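Local coordinates for protein Isomerase/lactonizing enzyme (Agrobacterium fabrum str. C58, PDB 2NQL) that is a member of the mandelate racemase and muconate lactonizing enzyme group, with an enolase-like fold, and holds a sodium ion in its barrel domain, at residues A[151-163]-A[172-185]. Numbering follows the deposited sequence. Where two conformers were deposited one is given.
Sequences DSFPAYVSGLPER and AKYWQDRGFNAFKF. With SO4 (sulfate ion), chain F.
A172, in the later part of helix 165-177, meets L160: the CD2 branch of L160 lies 4.0 Å from A172 CB. One turn on, W175 CB touches V157 CG2. After the helix, G179 has a positive phi and forms a Schellman motif with the last turn, and the chain turns back toward strand 152-158. F180 then packs against V157, the two side chains crossing at about a right angle. V157 CG2 is the branch that touches; it stands anti to the carbonyl carbon and comes within 3.5 Å of F180 CD1. At the edge of the same ring, near its plane, sits the carbonyl O of A155. A water bridges this A155 O to the backbone N of N181.

From A182 the two strands run parallel. V157 N donates to A182 O at 2.9 Å, and A182 CB meets Y156 CB at 3.6 Å. F183 lies on the same sheet face as V157, with its CD1 3.8 Å from V157 CB. K184 N returns the backbone pairing with a bond to V157 O.

The K184 side chain leaves on the other face, with S158. Its CB lies 3.5 Å from Y156 CE1, and the chain bends at chi3 (80°). This brings CE into the plane of the Y156 ring at its edge, and NZ donates to Y156 OH at 2.9 Å. NZ also forms a salt bridge with E240, a sodium ligand, so K184 lies in the second shell of the metal. The arrangement is a beta-alpha-beta unit of the enolase-superfamily barrel, helix outside, with K184 beside the metal site.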
ATOM      1  N   ASP A 151       9.087  -7.054 -31.706  1.00 22.27           N
ATOM      2  CA  ASP A 151      10.135  -7.913 -31.149  1.00 21.08           C
ATOM      3  C   ASP A 151      11.364  -7.134 -30.726  1.00 18.41           C
ATOM      4  O   ASP A 151      12.341  -7.730 -30.259  1.00 21.87           O
ATOM      5  CB  ASP A 151      10.539  -8.997 -32.145  1.00 25.43           C
ATOM      6  CG  ASP A 151       9.381  -9.859 -32.563  1.00 36.40           C
ATOM      7  OD1 ASP A 151       8.588 -10.263 -31.688  1.00 29.46           O
ATOM      8  OD2 ASP A 151       9.252 -10.117 -33.774  1.00 32.23           O
ATOM      9  N   SER A 152      11.320  -5.811 -30.906  1.00 22.22           N
ATOM     10  CA  SER A 152      12.401  -4.942 -30.468  1.00 23.26           C
ATOM     11  C   SER A 152      11.844  -3.552 -30.256  1.00 18.67           C
ATOM     12  O   SER A 152      10.822  -3.190 -30.851  1.00 21.78           O
ATOM     13  CB  SER A 152      13.586  -4.932 -31.483  1.00 24.07           C
ATOM     14  OG  SER A 152      13.208  -4.346 -32.721  1.00 26.98           O
ATOM     15  N   PHE A 153      12.503  -2.772 -29.400  1.00 19.81           N
ATOM     16  CA  PHE A 153      12.178  -1.351 -29.242  1.00 19.55           C
ATOM     17  C   PHE A 153      13.340  -0.617 -28.592  1.00 17.91           C
ATOM     18  O   PHE A 153      14.269  -1.272 -28.094  1.00 21.08           O
ATOM     19  CB  PHE A 153      10.852  -1.140 -28.454  1.00 21.07           C
ATOM     20  CG  PHE A 153      10.713  -1.996 -27.215  1.00 23.22           C
ATOM     21  CD1 PHE A 153      11.498  -1.765 -26.081  1.00 20.99           C
ATOM     22  CD2 PHE A 153       9.751  -3.009 -27.173  1.00 18.39           C
ATOM     23  CE1 PHE A 153      11.343  -2.541 -24.936  1.00 22.39           C
ATOM     24  CE2 PHE A 153       9.577  -3.776 -26.026  1.00 20.43           C
ATOM     25  CZ  PHE A 153      10.382  -3.547 -24.905  1.00 20.58           C
ATOM     26  N   PRO A 154      13.331   0.735 -28.637  1.00 20.09           N
ATOM     27  CA  PRO A 154      14.452   1.493 -28.097  1.00 22.06           C
ATOM     28  C   PRO A 154      14.704   1.310 -26.605  1.00 24.61           C
ATOM     29  O   PRO A 154      13.771   1.080 -25.832  1.00 22.12           O
ATOM     30  CB  PRO A 154      14.041   2.946 -28.393  1.00 22.94           C
ATOM     31  CG  PRO A 154      13.208   2.825 -29.607  1.00 23.98           C
ATOM     32  CD  PRO A 154      12.363   1.651 -29.278  1.00 25.13           C
ATOM     33  N   ALA A 155      15.972   1.413 -26.231  1.00 23.13           N
ATOM     34  CA  ALA A 155      16.402   1.334 -24.845  1.00 18.79           C
ATOM     35  C   ALA A 155      17.248   2.561 -24.526  1.00 25.84           C
ATOM     36  O   ALA A 155      18.067   2.981 -25.352  1.00 23.37           O
ATOM     37  CB  ALA A 155      17.196   0.056 -24.632  1.00 17.41           C
ATOM     38  N   TYR A 156      17.029   3.169 -23.359  1.00 18.84           N
ATOM     39  CA  TYR A 156      17.884   4.266 -22.910  1.00 20.64           C
ATOM     40  C   TYR A 156      18.766   3.859 -21.760  1.00 21.84           C
ATOM     41  O   TYR A 156      18.361   3.065 -20.897  1.00 21.08           O
ATOM     42  CB  TYR A 156      17.093   5.539 -22.594  1.00 18.02           C
ATOM     43  CG  TYR A 156      16.311   5.570 -21.297  1.00 19.94           C
ATOM     44  CD1 TYR A 156      16.923   5.976 -20.092  1.00 23.20           C
ATOM     45  CD2 TYR A 156      14.962   5.205 -21.261  1.00 22.54           C
ATOM     46  CE1 TYR A 156      16.209   6.027 -18.912  1.00 23.44           C
ATOM     47  CE2 TYR A 156      14.225   5.269 -20.059  1.00 21.52           C
ATOM     48  CZ  TYR A 156      14.856   5.669 -18.902  1.00 22.44           C
ATOM     49  OH  TYR A 156      14.165   5.728 -17.716  1.00 22.28           O
ATOM     50  N   VAL A 157      19.970   4.421 -21.746  1.00 21.65           N
ATOM     51  CA  VAL A 157      20.966   4.122 -20.726  1.00 21.67           C
ATOM     52  C   VAL A 157      20.631   4.802 -19.407  1.00 27.01           C
ATOM     53  O   VAL A 157      20.391   6.015 -19.327  1.00 28.59           O
ATOM     54  CB  VAL A 157      22.401   4.529 -21.181  1.00 28.10           C
ATOM     55  CG1 VAL A 157      23.427   4.187 -20.116  1.00 28.45           C
ATOM     56  CG2 VAL A 157      22.753   3.813 -22.451  1.00 31.93           C
ATOM     57  N   SER A 158      20.633   3.996 -18.356  1.00 22.63           N
ATOM     58  CA  SER A 158      20.392   4.512 -17.043  1.00 23.04           C
ATOM     59  C   SER A 158      21.533   4.006 -16.169  1.00 28.67           C
ATOM     60  O   SER A 158      21.968   2.848 -16.285  1.00 32.57           O
ATOM     61  CB  SER A 158      19.057   3.957 -16.554  1.00 26.74           C
ATOM     62  OG  SER A 158      18.630   4.609 -15.387  1.00 32.37           O
ATOM     63  N   GLY A 159      22.033   4.875 -15.307  1.00 29.16           N
ATOM     64  CA  GLY A 159      23.057   4.465 -14.347  1.00 30.83           C
ATOM     65  C   GLY A 159      24.384   4.922 -14.905  1.00 34.26           C
ATOM     66  O   GLY A 159      24.850   4.401 -15.924  1.00 33.51           O
ATOM     67  N   LEU A 160      24.985   5.907 -14.246  1.00 27.67           N
ATOM     68  CA  LEU A 160      26.355   6.304 -14.559  1.00 24.77           C
ATOM     69  C   LEU A 160      27.174   6.170 -13.280  1.00 31.78           C
ATOM     70  O   LEU A 160      27.431   7.174 -12.608  1.00 27.51           O
ATOM     71  CB  LEU A 160      26.389   7.737 -15.125  1.00 27.42           C
ATOM     72  CG  LEU A 160      25.647   8.014 -16.449  1.00 30.77           C
ATOM     73  CD1 LEU A 160      25.583   9.506 -16.724  1.00 30.20           C
ATOM     74  CD2 LEU A 160      26.251   7.257 -17.649  1.00 31.07           C
ATOM     75  N   PRO A 161      27.566   4.918 -12.921  1.00 27.21           N
ATOM     76  CA  PRO A 161      28.241   4.716 -11.647  1.00 25.99           C
ATOM     77  C   PRO A 161      29.717   5.094 -11.726  1.00 32.78           C
ATOM     78  O   PRO A 161      30.613   4.221 -11.702  1.00 32.60           O
ATOM     79  CB  PRO A 161      28.064   3.219 -11.385  1.00 32.74           C
ATOM     80  CG  PRO A 161      27.938   2.604 -12.751  1.00 37.78           C
ATOM     81  CD  PRO A 161      27.389   3.651 -13.667  1.00 30.63           C
ATOM     82  N   GLU A 162      29.963   6.398 -11.827  1.00 27.28           N
ATOM     83  CA  GLU A 162      31.314   6.931 -11.656  1.00 28.47           C
ATOM     84  C   GLU A 162      31.372   8.051 -10.614  1.00 27.18           C
ATOM     85  O   GLU A 162      30.387   8.746 -10.370  1.00 28.84           O
ATOM     86  CB  GLU A 162      31.898   7.371 -13.002  1.00 27.14           C
ATOM     87  CG  GLU A 162      32.401   6.194 -13.891  1.00 27.96           C
ATOM     88  CD  GLU A 162      33.733   5.614 -13.414  1.00 40.79           C
ATOM     89  OE1 GLU A 162      34.280   6.116 -12.404  1.00 32.48           O
ATOM     90  OE2 GLU A 162      34.243   4.662 -14.051  1.00 28.36           O
ATOM     91  N   ARG A 163      32.533   8.197  -9.991  1.00 28.59           N
ATOM     92  CA  ARG A 163      32.702   9.102  -8.858  1.00 32.52           C
ATOM     93  C   ARG A 163      32.751  10.578  -9.278  1.00 32.25           C
ATOM     94  O   ARG A 163      32.299  11.455  -8.546  1.00 32.06           O
ATOM     95  CB  ARG A 163      33.963   8.705  -8.074  1.00 27.01           C
ATOM     96  CG  ARG A 163      34.049   9.269  -6.669  1.00 34.58           C
ATOM     97  CD  ARG A 163      35.342   8.802  -5.957  1.00 43.95           C
ATOM     98  NE  ARG A 163      36.581   9.325  -6.570  1.00 45.32           N
ATOM     99  CZ  ARG A 163      37.445   8.599  -7.289  1.00 48.01           C
ATOM    100  NH1 ARG A 163      37.217   7.312  -7.499  1.00 39.97           N
ATOM    101  NH2 ARG A 163      38.546   9.153  -7.801  1.00 32.06           N
ATOM    102  N   ALA A 172      29.077   7.862 -20.313  1.00 25.71           N
ATOM    103  CA  ALA A 172      27.935   8.107 -21.191  1.00 22.22           C
ATOM    104  C   ALA A 172      28.392   8.052 -22.646  1.00 24.74           C
ATOM    105  O   ALA A 172      27.707   7.483 -23.504  1.00 25.67           O
ATOM    106  CB  ALA A 172      27.261   9.482 -20.871  1.00 24.86           C
ATOM    107  N   LYS A 173      29.566   8.618 -22.912  1.00 26.41           N
ATOM    108  CA  LYS A 173      30.090   8.649 -24.277  1.00 24.74           C
ATOM    109  C   LYS A 173      30.419   7.243 -24.750  1.00 23.46           C
ATOM    110  O   LYS A 173      30.202   6.917 -25.924  1.00 25.90           O
ATOM    111  CB  LYS A 173      31.338   9.536 -24.348  1.00 26.51           C
ATOM    112  CG  LYS A 173      31.804   9.874 -25.777  1.00 33.06           C
ATOM    113  CD  LYS A 173      33.113  10.688 -25.717  1.00 44.95           C
ATOM    114  CE  LYS A 173      33.766  10.822 -27.090  1.00 61.55           C
ATOM    115  NZ  LYS A 173      32.929  11.636 -28.022  1.00 62.76           N
ATOM    116  N   TYR A 174      30.963   6.427 -23.840  1.00 20.19           N
ATOM    117  CA  TYR A 174      31.222   5.020 -24.122  1.00 22.11           C
ATOM    118  C   TYR A 174      29.950   4.305 -24.589  1.00 22.38           C
ATOM    119  O   TYR A 174      29.961   3.570 -25.602  1.00 24.04           O
ATOM    120  CB  TYR A 174      31.806   4.328 -22.880  1.00 25.81           C
ATOM    121  CG  TYR A 174      31.941   2.833 -23.039  1.00 24.61           C
ATOM    122  CD1 TYR A 174      33.007   2.283 -23.758  1.00 23.72           C
ATOM    123  CD2 TYR A 174      30.975   1.971 -22.518  1.00 29.24           C
ATOM    124  CE1 TYR A 174      33.117   0.891 -23.925  1.00 26.84           C
ATOM    125  CE2 TYR A 174      31.074   0.596 -22.681  1.00 25.12           C
ATOM    126  CZ  TYR A 174      32.133   0.071 -23.386  1.00 24.43           C
ATOM    127  OH  TYR A 174      32.206  -1.272 -23.528  1.00 29.96           O
ATOM    128  N   TRP A 175      28.859   4.520 -23.852  1.00 24.23           N
ATOM    129  CA  TRP A 175      27.561   3.963 -24.228  1.00 21.77           C
ATOM    130  C   TRP A 175      26.985   4.534 -25.522  1.00 21.29           C
ATOM    131  O   TRP A 175      26.394   3.788 -26.306  1.00 22.37           O
ATOM    132  CB  TRP A 175      26.562   3.996 -23.042  1.00 22.77           C
ATOM    133  CG  TRP A 175      26.925   2.906 -22.063  1.00 23.01           C
ATOM    134  CD1 TRP A 175      27.649   3.039 -20.900  1.00 23.63           C
ATOM    135  CD2 TRP A 175      26.689   1.504 -22.227  1.00 21.91           C
ATOM    136  NE1 TRP A 175      27.845   1.809 -20.325  1.00 26.83           N
ATOM    137  CE2 TRP A 175      27.274   0.848 -21.116  1.00 27.45           C
ATOM    138  CE3 TRP A 175      26.018   0.737 -23.194  1.00 20.24           C
ATOM    139  CZ2 TRP A 175      27.217  -0.545 -20.947  1.00 29.30           C
ATOM    140  CZ3 TRP A 175      25.967  -0.660 -23.027  1.00 25.23           C
ATOM    141  CH2 TRP A 175      26.556  -1.277 -21.910  1.00 26.96           C
ATOM    142  N   GLN A 176      27.194   5.833 -25.758  1.00 23.74           N
ATOM    143  CA  GLN A 176      26.829   6.455 -27.034  1.00 21.09           C
ATOM    144  C   GLN A 176      27.533   5.763 -28.209  1.00 25.19           C
ATOM    145  O   GLN A 176      26.905   5.493 -29.239  1.00 28.38           O
ATOM    146  CB  GLN A 176      27.144   7.958 -27.032  1.00 22.78           C
ATOM    147  CG  GLN A 176      26.537   8.725 -28.213  1.00 25.33           C
ATOM    148  CD  GLN A 176      26.905  10.193 -28.207  1.00 23.80           C
ATOM    149  OE1 GLN A 176      28.078  10.547 -28.075  1.00 31.77           O
ATOM    150  NE2 GLN A 176      25.903  11.060 -28.352  1.00 26.94           N
ATOM    151  N   ASP A 177      28.819   5.463 -28.035  1.00 25.77           N
ATOM    152  CA  ASP A 177      29.642   4.798 -29.065  1.00 27.70           C
ATOM    153  C   ASP A 177      29.174   3.359 -29.319  1.00 32.56           C
ATOM    154  O   ASP A 177      29.459   2.771 -30.369  1.00 30.22           O
ATOM    155  CB  ASP A 177      31.116   4.773 -28.644  1.00 26.77           C
ATOM    156  CG  ASP A 177      31.781   6.127 -28.739  1.00 31.59           C
ATOM    157  OD1 ASP A 177      31.201   7.057 -29.349  1.00 37.30           O
ATOM    158  OD2 ASP A 177      32.894   6.271 -28.181  1.00 33.20           O
ATOM    159  N   ARG A 178      28.451   2.794 -28.352  1.00 27.57           N
ATOM    160  CA  ARG A 178      27.800   1.504 -28.524  1.00 25.52           C
ATOM    161  C   ARG A 178      26.413   1.597 -29.185  1.00 27.52           C
ATOM    162  O   ARG A 178      25.733   0.582 -29.328  1.00 32.21           O
ATOM    163  CB  ARG A 178      27.689   0.781 -27.169  1.00 23.53           C
ATOM    164  CG  ARG A 178      29.023   0.382 -26.542  1.00 26.64           C
ATOM    165  CD  ARG A 178      28.816  -0.373 -25.234  1.00 27.52           C
ATOM    166  NE  ARG A 178      28.225  -1.698 -25.462  1.00 30.30           N
ATOM    167  CZ  ARG A 178      28.927  -2.824 -25.528  1.00 32.25           C
ATOM    168  NH1 ARG A 178      30.251  -2.804 -25.376  1.00 32.49           N
ATOM    169  NH2 ARG A 178      28.305  -3.972 -25.757  1.00 29.22           N
ATOM    170  N   GLY A 179      25.980   2.790 -29.576  1.00 27.93           N
ATOM    171  CA  GLY A 179      24.758   2.933 -30.382  1.00 26.43           C
ATOM    172  C   GLY A 179      23.522   3.368 -29.597  1.00 23.91           C
ATOM    173  O   GLY A 179      22.401   3.351 -30.108  1.00 28.24           O
ATOM    174  N   PHE A 180      23.724   3.774 -28.352  1.00 25.16           N
ATOM    175  CA  PHE A 180      22.652   4.344 -27.553  1.00 25.45           C
ATOM    176  C   PHE A 180      22.595   5.839 -27.812  1.00 28.35           C
ATOM    177  O   PHE A 180      23.629   6.487 -27.973  1.00 31.70           O
ATOM    178  CB  PHE A 180      22.855   3.997 -26.065  1.00 20.40           C
ATOM    179  CG  PHE A 180      22.680   2.523 -25.771  1.00 23.18           C
ATOM    180  CD1 PHE A 180      21.479   2.038 -25.215  1.00 27.73           C
ATOM    181  CD2 PHE A 180      23.696   1.616 -26.054  1.00 23.38           C
ATOM    182  CE1 PHE A 180      21.315   0.678 -24.955  1.00 24.84           C
ATOM    183  CE2 PHE A 180      23.545   0.247 -25.817  1.00 30.33           C
ATOM    184  CZ  PHE A 180      22.350  -0.228 -25.271  1.00 30.96           C
ATOM    185  N   ASN A 181      21.384   6.367 -27.899  1.00 24.61           N
ATOM    186  CA  ASN A 181      21.154   7.769 -28.204  0.70 35.05           C
ATOM    187  C   ASN A 181      20.370   8.488 -27.112  1.00 32.79           C
ATOM    188  O   ASN A 181      20.127   9.696 -27.192  1.00 28.07           O
ATOM    189  CB  ASN A 181      20.415   7.891 -29.542  0.70 39.37           C
ATOM    190  CG  ASN A 181      21.239   7.390 -30.714  0.70 50.58           C
ATOM    191  OD1 ASN A 181      20.799   6.521 -31.470  0.70 46.64           O
ATOM    192  ND2 ASN A 181      22.440   7.938 -30.873  0.70 48.98           N
ATOM    193  N   ALA A 182      19.964   7.732 -26.095  1.00 27.25           N
ATOM    194  CA  ALA A 182      19.127   8.256 -25.036  1.00 23.54           C
ATOM    195  C   ALA A 182      19.670   7.830 -23.667  1.00 23.40           C
ATOM    196  O   ALA A 182      20.165   6.706 -23.503  1.00 23.08           O
ATOM    197  CB  ALA A 182      17.670   7.833 -25.255  1.00 25.67           C
ATOM    198  N   PHE A 183      19.646   8.772 -22.723  1.00 21.62           N
ATOM    199  CA  PHE A 183      20.404   8.697 -21.470  1.00 21.41           C
ATOM    200  C   PHE A 183      19.594   9.345 -20.362  1.00 20.93           C
ATOM    201  O   PHE A 183      18.807  10.273 -20.609  1.00 23.39           O
ATOM    202  CB  PHE A 183      21.746   9.461 -21.577  1.00 24.62           C
ATOM    203  CG  PHE A 183      22.619   8.985 -22.698  1.00 23.79           C
ATOM    204  CD1 PHE A 183      23.549   7.961 -22.485  1.00 25.32           C
ATOM    205  CD2 PHE A 183      22.475   9.526 -23.986  1.00 23.77           C
ATOM    206  CE1 PHE A 183      24.354   7.493 -23.535  1.00 27.19           C
ATOM    207  CE2 PHE A 183      23.258   9.050 -25.050  1.00 26.35           C
ATOM    208  CZ  PHE A 183      24.199   8.048 -24.826  1.00 25.41           C
ATOM    209  N   LYS A 184      19.807   8.879 -19.134  1.00 20.83           N
ATOM    210  CA  LYS A 184      19.197   9.529 -17.978  1.00 21.36           C
ATOM    211  C   LYS A 184      20.210   9.583 -16.854  1.00 23.16           C
ATOM    212  O   LYS A 184      20.952   8.612 -16.634  1.00 27.14           O
ATOM    213  CB  LYS A 184      17.901   8.793 -17.555  1.00 21.27           C
ATOM    214  CG  LYS A 184      17.174   9.448 -16.375  1.00 24.69           C
ATOM    215  CD  LYS A 184      15.852   8.733 -16.041  1.00 22.62           C
ATOM    216  CE  LYS A 184      16.076   7.471 -15.225  1.00 26.23           C
ATOM    217  NZ  LYS A 184      14.789   6.765 -15.070  1.00 25.74           N
ATOM    218  N   PHE A 185      20.244  10.708 -16.140  1.00 22.30           N
ATOM    219  CA  PHE A 185      21.114  10.838 -14.975  1.00 23.44           C
ATOM    220  C   PHE A 185      20.304  11.129 -13.720  1.00 24.23           C
ATOM    221  O   PHE A 185      19.196  11.675 -13.805  1.00 25.50           O
ATOM    222  CB  PHE A 185      22.201  11.904 -15.205  1.00 23.98           C
ATOM    223  CG  PHE A 185      21.700  13.314 -15.116  1.00 22.31           C
ATOM    224  CD1 PHE A 185      21.761  14.022 -13.907  1.00 28.25           C
ATOM    225  CD2 PHE A 185      21.151  13.942 -16.235  1.00 25.89           C
ATOM    226  CE1 PHE A 185      21.281  15.339 -13.824  1.00 27.25           C
ATOM    227  CE2 PHE A 185      20.652  15.262 -16.150  1.00 28.95           C
ATOM    228  CZ  PHE A 185      20.727  15.954 -14.944  1.00 26.73           C
TER
HETATM  229  S   SO4 F1012      13.045  -6.860 -34.939  1.00 84.37           S
HETATM  230  O1  SO4 F1012      11.894  -6.087 -34.464  1.00 52.57           O
HETATM  231  O2  SO4 F1012      14.301  -6.175 -34.626  1.00 81.10           O
HETATM  232  O3  SO4 F1012      13.035  -8.137 -34.236  1.00 85.67           O
HETATM  233  O4  SO4 F1012      12.968  -7.089 -36.387  1.00 70.99           O
HETATM  234  O   HOH W   1      19.161   4.835 -27.002  1.00 27.07           O
HETATM  235  O   HOH W   2      21.725   7.298 -14.640  1.00 39.08           O